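Local coordinates for protein methyltransferase (PDB 2P7I) that probably transfers methyl groups from S-adenosylmethionine to a substrate not yet identified, as a member of the Rossmann-like class of methyltransferases, at residues 122-125 and 126-130; 179-182 and 183-186; 216-219 and 220-224. All blocks are in the same frame, centred on the assembly; numbering follows the deposited sequence.

In the fold
Contacts 1 and 2 lie on helices 119-130 and 179-188, which both pack on the sheet of the Rossmann-like methyltransferase fold; contact 3 lies farther out, at the start of helix 220-230. Contact 2 is buried, contacts 1 and 3 only partly. The two helical contacts touch where L123 CD1 packs against the backbone of D185 and A186, whereas the centres of contacts 1 and 3 are about 39 Å apart. L123 and I126 in 122-130, L179 and L182 in 179-186, face the sheet; each arginine, partly exposed, pairs with an aspartate (D129, and the buried D185). In 216-224 a serine caps a helix start and a leucine packs on the tyrosine of its first turn, beside another subunit.

Contact 1: 122-125 and 126-130; sequences LLKR and INDDW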
loop_
_atom_site.group_PDB
_atom_site.type_symbol
_atom_site.label_atom_id
_atom_site.label_comp_id
_atom_site.label_asym_id
_atom_site.label_seq_id
_atom_site.Cartn_x
_atom_site.Cartn_y
_atom_site.Cartn_z
ATOM N N LEU B 122 -4.936 -3.726 30.831
ATOM C CA LEU B 122 -5.343 -5.093 30.522
ATOM C C LEU B 122 -4.222 -5.865 29.862
ATOM O O LEU B 122 -3.928 -6.995 30.258
ATOM C CB LEU B 122 -6.610 -5.106 29.636
ATOM C CG LEU B 122 -7.089 -6.486 29.115
ATOM C CD1 LEU B 122 -7.386 -7.491 30.252
ATOM C CD2 LEU B 122 -8.344 -6.403 28.202
ATOM N N LEU B 123 -3.552 -5.241 28.902
ATOM C CA LEU B 123 -2.465 -5.896 28.197
ATOM C C LEU B 123 -1.307 -6.167 29.173
ATOM O O LEU B 123 -0.571 -7.133 29.030
ATOM C CB LEU B 123 -2.018 -5.049 27.003
ATOM C CG LEU B 123 -3.045 -4.893 25.887
ATOM C CD1 LEU B 123 -2.534 -3.857 24.886
ATOM C CD2 LEU B 123 -3.357 -6.233 25.241
ATOM N N LYS B 124 -1.160 -5.298 30.163
ATOM C CA LYS B 124 -0.124 -5.438 31.185
ATOM C C LYS B 124 -0.417 -6.635 32.115
ATOM O O LYS B 124 0.482 -7.382 32.466
ATOM C CB LYS B 124 0.053 -4.125 31.951
ATOM C CG LYS B 124 1.167 -4.164 32.957
ATOM C CD LYS B 124 1.372 -2.858 33.760
ATOM C CE LYS B 124 2.598 -2.937 34.633
ATOM N NZ LYS B 124 2.722 -1.671 35.409
ATOM N N ARG B 125 -1.671 -6.835 32.499
ATOM C CA ARG B 125 -2.031 -8.035 33.241
ATOM C C ARG B 125 -1.721 -9.270 32.419
ATOM O O ARG B 125 -1.190 -10.266 32.920
ATOM C CB ARG B 125 -3.510 -8.062 33.572
ATOM C CG ARG B 125 -3.959 -7.120 34.633
ATOM C CD ARG B 125 -5.134 -7.724 35.417
ATOM N NE ARG B 125 -4.649 -8.771 36.310
ATOM C CZ ARG B 125 -5.420 -9.473 37.132
ATOM N NH1 ARG B 125 -6.725 -9.256 37.185
ATOM N NH2 ARG B 125 -4.884 -10.412 37.895
ATOM N N ILE B 126 -2.025 -9.205 31.131
ATOM C CA ILE B 126 -1.774 -10.334 30.272
ATOM C C ILE B 126 -0.270 -10.623 30.274
ATOM O O ILE B 126 0.142 -11.776 30.410
ATOM C CB ILE B 126 -2.264 -10.089 28.851
ATOM C CG1 ILE B 126 -3.785 -10.064 28.802
ATOM C CG2 ILE B 126 -1.733 -11.143 27.908
ATOM C CD1 ILE B 126 -4.322 -9.615 27.383
ATOM N N ASN B 127 0.552 -9.582 30.155
ATOM C CA ASN B 127 1.983 -9.777 30.097
ATOM C C ASN B 127 2.508 -10.298 31.418
ATOM O O ASN B 127 3.260 -11.274 31.452
ATOM C CB ASN B 127 2.696 -8.464 29.775
ATOM C CG ASN B 127 4.178 -8.659 29.504
ATOM O OD1 ASN B 127 4.551 -9.106 28.429
ATOM N ND2 ASN B 127 5.022 -8.374 30.504
ATOM N N ASP B 128 2.107 -9.642 32.509
ATOM C CA ASP B 128 2.734 -9.848 33.796
ATOM C C ASP B 128 2.162 -10.996 34.612
ATOM O O ASP B 128 2.870 -11.622 35.399
ATOM C CB ASP B 128 2.619 -8.577 34.644
ATOM C CG ASP B 128 3.439 -7.424 34.115
ATOM O OD1 ASP B 128 4.095 -7.545 33.075
ATOM O OD2 ASP B 128 3.411 -6.380 34.767
ATOM N N ASP B 129 0.865 -11.234 34.482
ATOM C CA ASP B 129 0.160 -12.197 35.336
ATOM C C ASP B 129 -0.216 -13.480 34.607
ATOM O O ASP B 129 -0.216 -14.561 35.202
ATOM C CB ASP B 129 -1.106 -11.554 35.842
ATOM C CG ASP B 129 -0.842 -10.441 36.815
ATOM O OD1 ASP B 129 0.306 -10.335 37.282
ATOM O OD2 ASP B 129 -1.791 -9.686 37.106
ATOM N N TRP B 130 -0.531 -13.381 33.324
ATOM C CA TRP B 130 -1.212 -14.494 32.662
ATOM C C TRP B 130 -0.439 -15.254 31.602
ATOM O O TRP B 130 -0.653 -16.452 31.485
ATOM C CB TRP B 130 -2.568 -14.034 32.120
ATOM C CG TRP B 130 -3.505 -13.557 33.207
ATOM C CD1 TRP B 130 -3.531 -13.946 34.500
ATOM C CD2 TRP B 130 -4.559 -12.604 33.044
ATOM N NE1 TRP B 130 -4.551 -13.301 35.169
ATOM C CE2 TRP B 130 -5.205 -12.482 34.286
ATOM C CE3 TRP B 130 -5.057 -11.890 31.947
ATOM C CZ2 TRP B 130 -6.279 -11.632 34.476
ATOM C CZ3 TRP B 130 -6.130 -11.069 32.121
ATOM C CH2 TRP B 130 -6.746 -10.951 33.384
#
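R125 reaches along its helix to D129, one turn on, and to W130 beyond it. Its CB lies over one face of the W130 ring. CG is anti to the carbonyl carbon (chi1 -73°), and bends at chi2 and chi3 bring CD to the rim of the indole, 4.1 Å from W130 CH2. NE donates to D129 OD2 at 3.1 Å on its anti lone pair, and NH2 reaches the same oxygen at 3.3 Å. This side-on salt bridge lies in the guanidinium plane, with the carboxylate turned 84° to it. CZ rests 3.5 Å from W130 CZ2, which sits over one guanidinium face, the two planes inclined by 40°. NH1 bonds to A98 O. Arginine suits the place because its guanidinium can lay a flat face against an indole rim while the NE/NH2 edge holds an acid. The helix widens here into a pi-type turn: R125 O accepts a bond from D129 N and a weak one from W130 N. D128 OD1 takes a nearly straight bond from N127 ND2, while N127 OD1 accepts from G247 N. The apolar face, where L123 CD2 meets I126 CD1 at 4.1 Å, suits branched aliphatics: L123 and I126 pack on strands 104-110 and 135-142, and I126 and W130 also reach strand 46-49, so helix 119-130 lies against the parallel part of the sheet.

Contact 2: 179-182 and 183-186; sequences LDTL and ERDA
T181 and R184 meet one turn apart on the outer side of helix 179-188, in a rather loose contact. The methyl CG2 of T181 comes over one guanidinium face, 3.7 Å from R184 NH1. R184 gets there by CG anti to the backbone N (chi1 177°) and a bend at chi3. NE and NH2 both grip D185 OD1 in a salt bridge, NE at 2.9 Å, from one face of the carboxylate and well above its plane, while D185 OD2 bonds to Y177 OH. T181 OG1 accepts from A178 N, a role that suits threonine in a first turn. H160 of the second subunit packs on T181 and R184. In the Rossmann-like fold this helix covers one face of the sheet, and its inner side is packed far more closely. There L182, with L179 beside it, lies on I240 and L242 of strand 237-245; L182 also touches L139 and C141 of strand 135-142. Leucine fills such a face without needing polar partners. At the subunit boundary, by contrast, the buried E183 carboxylate is met by R196 and by K154 of the second subunit, which probably stabilise its charge.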
loop_
_atom_site.group_PDB
_atom_site.type_symbol
_atom_site.label_atom_id
_atom_site.label_comp_id
_atom_site.label_asym_id
_atom_site.label_seq_id
_atom_site.Cartn_x
_atom_site.Cartn_y
_atom_site.Cartn_z
ATOM N N LEU B 179 -2.871 -0.279 13.090
ATOM C CA LEU B 179 -1.623 -0.945 13.486
ATOM C C LEU B 179 -0.732 -0.053 14.326
ATOM O O LEU B 179 -0.019 -0.527 15.231
ATOM C CB LEU B 179 -0.914 -1.501 12.271
ATOM C CG LEU B 179 -1.480 -2.809 11.685
ATOM C CD1 LEU B 179 -1.069 -2.965 10.250
ATOM C CD2 LEU B 179 -0.989 -3.995 12.486
ATOM N N ASP B 180 -0.756 1.247 14.069
ATOM C CA ASP B 180 0.110 2.141 14.812
ATOM C C ASP B 180 -0.265 2.246 16.295
ATOM O O ASP B 180 0.610 2.116 17.205
ATOM C CB ASP B 180 0.279 3.520 14.105
ATOM C CG ASP B 180 -0.980 4.406 14.115
ATOM O OD1 ASP B 180 -2.094 3.910 13.845
ATOM O OD2 ASP B 180 -0.841 5.637 14.320
ATOM N N THR B 181 -1.552 2.459 16.576
ATOM C CA THR B 181 -1.984 2.668 17.924
ATOM C C THR B 181 -2.096 1.344 18.680
ATOM O O THR B 181 -1.894 1.280 19.883
ATOM C CB THR B 181 -3.362 3.386 17.932
ATOM O OG1 THR B 181 -4.253 2.713 17.023
ATOM C CG2 THR B 181 -3.193 4.874 17.504
ATOM N N LEU B 182 -2.464 0.280 17.981
ATOM C CA LEU B 182 -2.468 -1.054 18.596
ATOM C C LEU B 182 -1.065 -1.516 19.065
ATOM O O LEU B 182 -0.911 -1.923 20.193
ATOM C CB LEU B 182 -3.129 -2.074 17.646
ATOM C CG LEU B 182 -3.476 -3.453 18.262
ATOM C CD1 LEU B 182 -4.422 -3.325 19.464
ATOM C CD2 LEU B 182 -4.099 -4.429 17.179
ATOM N N GLU B 183 -0.045 -1.413 18.225
ATOM C CA GLU B 183 1.316 -1.739 18.634
ATOM C C GLU B 183 1.786 -0.813 19.738
ATOM O O GLU B 183 2.459 -1.252 20.659
ATOM C CB GLU B 183 2.291 -1.782 17.454
ATOM C CG GLU B 183 3.668 -2.153 17.915
ATOM C CD GLU B 183 4.574 -2.674 16.865
ATOM O OE1 GLU B 183 4.152 -2.830 15.703
ATOM O OE2 GLU B 183 5.715 -2.992 17.235
ATOM N N ARG B 184 1.403 0.470 19.674
ATOM C CA ARG B 184 1.711 1.407 20.773
ATOM C C ARG B 184 1.247 0.895 22.121
ATOM O O ARG B 184 2.005 0.881 23.098
ATOM C CB ARG B 184 1.091 2.809 20.525
ATOM C CG ARG B 184 1.313 3.807 21.640
ATOM C CD ARG B 184 0.365 4.959 21.563
ATOM N NE ARG B 184 -0.998 4.503 21.795
ATOM C CZ ARG B 184 -2.092 5.129 21.384
ATOM N NH1 ARG B 184 -2.019 6.286 20.755
ATOM N NH2 ARG B 184 -3.284 4.606 21.648
ATOM N N ASP B 185 -0.006 0.530 22.200
ATOM C CA ASP B 185 -0.558 0.119 23.471
ATOM C C ASP B 185 0.061 -1.209 23.939
ATOM O O ASP B 185 0.322 -1.384 25.130
ATOM C CB ASP B 185 -2.077 0.007 23.371
ATOM C CG ASP B 185 -2.780 1.351 23.370
ATOM O OD1 ASP B 185 -2.120 2.419 23.483
ATOM O OD2 ASP B 185 -4.039 1.310 23.368
ATOM N N ALA B 186 0.283 -2.148 23.014
ATOM C CA ALA B 186 0.965 -3.421 23.373
ATOM C C ALA B 186 2.376 -3.143 23.904
ATOM O O ALA B 186 2.823 -3.712 24.900
ATOM C CB ALA B 186 1.044 -4.312 22.193
#

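Contact 3: 216-219 and 220-224; sequences DILS and KEYLD
S219 caps the helix that opens at K220, while L218 before it packs on Y222. K220 begins the first turn, and its bent chain carries NZ forward to D224 OD2, where a salt bridge of 2.9 Å forms on the syn lone pair. Lysine and aspartate four residues apart are well spaced for such a bridge along an exposed helix side. E221 is next, folded back at chi2 so that OE1 lies 3.5 Å from S219 CB; M155 of the fourth subunit packs against it. Y222 meets both capping residue and leucine. Its backbone N is held by S219 OG at 3.2 Å, the capping bond, and weakly by S219 O. The ring stands with CG anti to the backbone N (chi1 171°), which brings one face to L218. L218 CD2 makes a CH-pi contact over that face, 4.1 Å from the centroid of the Y222 ring and 20° off the normal. A tyrosine serves well here, since its ring offers an apolar face while its OH bonds to A203 O of the fourth subunit. L223 N gives a good bond to S219 O (3.2 Å, 161°), the first regular one of the helix, and the side chain leans on W209 and V28. D224 closes the segment, its OD1 bridged to R35. Serine is small enough to turn its hydroxyl onto a backbone N-H of the first turn, the classic N-cap of an alpha-helix.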
loop_
_atom_site.group_PDB
_atom_site.type_symbol
_atom_site.label_atom_id
_atom_site.label_comp_id
_atom_site.label_asym_id
_atom_site.label_seq_id
_atom_site.Cartn_x
_atom_site.Cartn_y
_atom_site.Cartn_z
ATOM N N ASP B 216 -25.585 -15.682 -4.830
ATOM C CA ASP B 216 -24.481 -16.503 -5.324
ATOM C C ASP B 216 -23.426 -15.637 -6.037
ATOM O O ASP B 216 -22.606 -16.153 -6.793
ATOM C CB ASP B 216 -25.019 -17.582 -6.274
ATOM N N ILE B 217 -23.446 -14.327 -5.790
ATOM C CA ILE B 217 -22.562 -13.396 -6.489
ATOM C C ILE B 217 -21.095 -13.638 -6.099
ATOM O O ILE B 217 -20.210 -13.578 -6.949
ATOM C CB ILE B 217 -22.949 -11.908 -6.229
ATOM C CG1 ILE B 217 -24.322 -11.593 -6.842
ATOM C CG2 ILE B 217 -21.917 -10.978 -6.833
ATOM C CD1 ILE B 217 -24.853 -10.202 -6.510
ATOM N N LEU B 218 -20.852 -13.917 -4.824
ATOM C CA LEU B 218 -19.485 -14.157 -4.329
ATOM C C LEU B 218 -19.339 -15.597 -3.872
ATOM O O LEU B 218 -20.198 -16.104 -3.162
ATOM C CB LEU B 218 -19.147 -13.220 -3.152
ATOM C CG LEU B 218 -19.268 -11.715 -3.390
ATOM C CD1 LEU B 218 -18.899 -10.988 -2.130
ATOM C CD2 LEU B 218 -18.413 -11.246 -4.576
ATOM N N SER B 219 -18.246 -16.242 -4.251
ATOM C CA SER B 219 -18.019 -17.631 -3.894
ATOM C C SER B 219 -17.129 -17.769 -2.686
ATOM O O SER B 219 -16.515 -16.783 -2.206
ATOM C CB SER B 219 -17.354 -18.352 -5.044
ATOM O OG SER B 219 -16.057 -17.839 -5.204
ATOM N N LYS B 220 -17.012 -19.004 -2.203
ATOM C CA LYS B 220 -16.165 -19.249 -1.046
ATOM C C LYS B 220 -14.712 -19.021 -1.433
ATOM O O LYS B 220 -13.931 -18.569 -0.629
ATOM C CB LYS B 220 -16.417 -20.642 -0.441
ATOM C CG LYS B 220 -15.474 -21.767 -0.864
ATOM C CD LYS B 220 -14.988 -22.585 0.355
ATOM C CE LYS B 220 -13.530 -23.059 0.212
ATOM N NZ LYS B 220 -12.787 -22.981 1.509
ATOM N N GLU B 221 -14.388 -19.301 -2.681
ATOM C CA GLU B 221 -13.038 -19.101 -3.176
ATOM C C GLU B 221 -12.649 -17.620 -3.233
ATOM O O GLU B 221 -11.472 -17.277 -3.104
ATOM C CB GLU B 221 -12.904 -19.714 -4.556
ATOM C CG GLU B 221 -12.920 -21.261 -4.564
ATOM C CD GLU B 221 -14.309 -21.873 -4.388
ATOM O OE1 GLU B 221 -15.321 -21.223 -4.717
ATOM O OE2 GLU B 221 -14.387 -23.021 -3.917
ATOM N N TYR B 222 -13.642 -16.769 -3.479
ATOM C CA TYR B 222 -13.439 -15.349 -3.561
ATOM C C TYR B 222 -13.118 -14.892 -2.156
ATOM O O TYR B 222 -12.219 -14.097 -1.950
ATOM C CB TYR B 222 -14.674 -14.598 -4.087
ATOM C CG TYR B 222 -14.534 -13.086 -3.969
ATOM C CD1 TYR B 222 -13.846 -12.360 -4.928
ATOM C CD2 TYR B 222 -15.046 -12.395 -2.867
ATOM C CE1 TYR B 222 -13.690 -10.974 -4.798
ATOM C CE2 TYR B 222 -14.896 -11.021 -2.735
ATOM C CZ TYR B 222 -14.204 -10.322 -3.710
ATOM O OH TYR B 222 -14.031 -8.956 -3.573
ATOM N N LEU B 223 -13.874 -15.398 -1.184
ATOM C CA LEU B 223 -13.568 -15.024 0.196
ATOM C C LEU B 223 -12.151 -15.464 0.626
ATOM O O LEU B 223 -11.419 -14.696 1.239
ATOM C CB LEU B 223 -14.621 -15.575 1.142
ATOM C CG LEU B 223 -16.032 -15.062 0.898
ATOM C CD1 LEU B 223 -17.002 -15.853 1.768
ATOM C CD2 LEU B 223 -16.092 -13.592 1.165
ATOM N N ASP B 224 -11.768 -16.682 0.280
ATOM C CA ASP B 224 -10.449 -17.208 0.573
ATOM C C ASP B 224 -9.400 -16.300 -0.068
ATOM O O ASP B 224 -8.396 -15.969 0.533
ATOM C CB ASP B 224 -10.266 -18.643 0.026
ATOM C CG ASP B 224 -10.948 -19.708 0.883
ATOM O OD1 ASP B 224 -11.186 -19.468 2.091
ATOM O OD2 ASP B 224 -11.225 -20.802 0.331
#